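Local coordinates for protein peptidoglycan-N-acetylglucosamine deacetylase BC_1960 (Bacillus cereus, PDB 4L1G) that removes the acetyl group from N-acetylglucosamine residues of peptidoglycan, and also acts on soluble chitin substrates, as a zinc-dependent hydrolase, at residues L106-E112 / T153-L157. Coordinates in Å, arbitrary orientation, origin at the centre of the assembly. Numbering follows the deposited sequence.
Sequences LLGENAE and TEEIL
I156 (chi1 m, chi2 t) lies over the first turn of helix 108-112, its CD1 3.7 Å from G108 O and 3.4 Å from E112 OE1, its CG2 3.9 Å from A111 CB. L106, extended at the end of strand 103-106, and L107, the N-cap, lead into this helix, which runs 30° from parallel to helix 153-157 with axes 9.4 Å apart. The 4.6 Å approach of G108 CA to T153 CA depends on the missing side chain of G108, as a CB there would clash with T153 OG1, which is hydrogen-bonded to Q149 O. T153 CG2 sits 3.8 Å from G108 N. L157 (m, t) puts CD2 4.0 Å from A111 CB and 4.1 Å from L106 CD1; both leucines also touch I128 of strand 127-130, the parallel neighbour of 103-106, which leads to zinc ligand H131. No hydrogen bond joins the two segments; E112 OE2 is hydrogen-bonded to Y133 OH. Two helices packed side by side outside the parallel β-barrel are characteristic of the NodB-type (CE4) polysaccharide deacetylase fold.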
loop_
_atom_site.group_PDB
_atom_site.type_symbol
_atom_site.label_atom_id
_atom_site.label_comp_id
_atom_site.label_asym_id
_atom_site.label_seq_id
_atom_site.Cartn_x
_atom_site.Cartn_y
_atom_site.Cartn_z
ATOM N N LEU A 106 -1.253 -5.712 -3.159
ATOM C CA LEU A 106 -1.677 -6.401 -4.372
ATOM C C LEU A 106 -2.995 -7.149 -4.203
ATOM O O LEU A 106 -3.257 -7.737 -3.155
ATOM C CB LEU A 106 -0.590 -7.376 -4.827
ATOM C CG LEU A 106 0.819 -6.805 -5.006
ATOM C CD1 LEU A 106 1.783 -7.904 -5.432
ATOM C CD2 LEU A 106 0.826 -5.653 -6.002
ATOM N N LEU A 107 -3.821 -7.115 -5.246
ATOM C CA LEU A 107 -5.042 -7.910 -5.287
ATOM C C LEU A 107 -4.696 -9.344 -5.660
ATOM O O LEU A 107 -3.865 -9.581 -6.537
ATOM C CB LEU A 107 -6.032 -7.332 -6.302
ATOM C CG LEU A 107 -6.709 -6.019 -5.908
ATOM C CD1 LEU A 107 -7.437 -5.404 -7.089
ATOM C CD2 LEU A 107 -7.670 -6.257 -4.759
ATOM N N GLY A 108 -5.331 -10.297 -4.984
ATOM C CA GLY A 108 -5.095 -11.705 -5.248
ATOM C C GLY A 108 -5.382 -12.103 -6.684
ATOM O O GLY A 108 -4.618 -12.857 -7.288
ATOM N N GLU A 109 -6.476 -11.589 -7.236
ATOM C CA GLU A 109 -6.890 -11.950 -8.588
ATOM C C GLU A 109 -5.936 -11.404 -9.650
ATOM O O GLU A 109 -5.742 -12.023 -10.695
ATOM C CB GLU A 109 -8.327 -11.489 -8.864
ATOM C CG GLU A 109 -8.509 -9.981 -8.906
ATOM C CD GLU A 109 -9.967 -9.569 -8.990
ATOM O OE1 GLU A 109 -10.838 -10.464 -9.048
ATOM O OE2 GLU A 109 -10.244 -8.350 -8.995
ATOM N N ASN A 110 -5.340 -10.248 -9.379
ATOM C CA ASN A 110 -4.405 -9.641 -10.318
ATOM C C ASN A 110 -3.036 -10.304 -10.265
ATOM O O ASN A 110 -2.320 -10.353 -11.266
ATOM C CB ASN A 110 -4.289 -8.137 -10.068
ATOM C CG ASN A 110 -5.528 -7.386 -10.505
ATOM O OD1 ASN A 110 -6.327 -7.900 -11.287
ATOM N ND2 ASN A 110 -5.693 -6.164 -10.011
ATOM N N ALA A 111 -2.684 -10.818 -9.092
ATOM C CA ALA A 111 -1.442 -11.558 -8.919
ATOM C C ALA A 111 -1.467 -12.864 -9.715
ATOM O O ALA A 111 -0.423 -13.361 -10.134
ATOM C CB ALA A 111 -1.188 -11.832 -7.446
ATOM N N GLU A 112 -2.661 -13.413 -9.920
ATOM C CA GLU A 112 -2.816 -14.643 -10.693
ATOM C C GLU A 112 -2.621 -14.399 -12.183
ATOM O O GLU A 112 -2.076 -15.245 -12.892
ATOM C CB GLU A 112 -4.193 -15.264 -10.451
ATOM C CG GLU A 112 -4.362 -15.889 -9.082
ATOM C CD GLU A 112 -5.744 -16.474 -8.884
ATOM O OE1 GLU A 112 -5.864 -17.472 -8.141
ATOM O OE2 GLU A 112 -6.710 -15.934 -9.471
ATOM N N THR A 153 -5.553 -14.817 -0.752
ATOM C CA THR A 153 -4.580 -13.861 -1.265
ATOM C C THR A 153 -3.206 -14.117 -0.657
ATOM O O THR A 153 -2.186 -14.025 -1.340
ATOM C CB THR A 153 -5.013 -12.415 -0.969
ATOM O OG1 THR A 153 -6.322 -12.194 -1.501
ATOM C CG2 THR A 153 -4.040 -11.416 -1.589
ATOM N N GLU A 154 -3.191 -14.450 0.630
ATOM C CA GLU A 154 -1.946 -14.728 1.332
ATOM C C GLU A 154 -1.218 -15.917 0.707
ATOM O O GLU A 154 -0.001 -15.876 0.514
ATOM C CB GLU A 154 -2.225 -14.993 2.813
ATOM C CG GLU A 154 -0.991 -14.975 3.703
ATOM C CD GLU A 154 -0.630 -13.582 4.194
ATOM O OE1 GLU A 154 0.060 -13.489 5.228
ATOM O OE2 GLU A 154 -1.030 -12.584 3.555
ATOM N N GLU A 155 -1.970 -16.969 0.388
ATOM C CA GLU A 155 -1.404 -18.168 -0.225
ATOM C C GLU A 155 -0.794 -17.863 -1.585
ATOM O O GLU A 155 0.302 -18.323 -1.902
ATOM C CB GLU A 155 -2.470 -19.254 -0.378
ATOM C CG GLU A 155 -2.930 -19.874 0.928
ATOM C CD GLU A 155 -4.102 -20.821 0.746
ATOM O OE1 GLU A 155 -4.640 -20.899 -0.382
ATOM O OE2 GLU A 155 -4.488 -21.488 1.731
ATOM N N ILE A 156 -1.515 -17.088 -2.386
ATOM C CA ILE A 156 -1.049 -16.701 -3.711
ATOM C C ILE A 156 0.246 -15.898 -3.632
ATOM O O ILE A 156 1.213 -16.189 -4.337
ATOM C CB ILE A 156 -2.123 -15.882 -4.456
ATOM C CG1 ILE A 156 -3.328 -16.768 -4.791
ATOM C CG2 ILE A 156 -1.546 -15.259 -5.721
ATOM C CD1 ILE A 156 -4.521 -16.011 -5.335
ATOM N N LEU A 157 0.262 -14.896 -2.758
ATOM C CA LEU A 157 1.419 -14.020 -2.615
ATOM C C LEU A 157 2.608 -14.735 -1.981
ATOM O O LEU A 157 3.756 -14.471 -2.335
ATOM C CB LEU A 157 1.051 -12.770 -1.812
ATOM C CG LEU A 157 -0.003 -11.875 -2.466
ATOM C CD1 LEU A 157 -0.331 -10.681 -1.585
ATOM C CD2 LEU A 157 0.460 -11.425 -3.844
#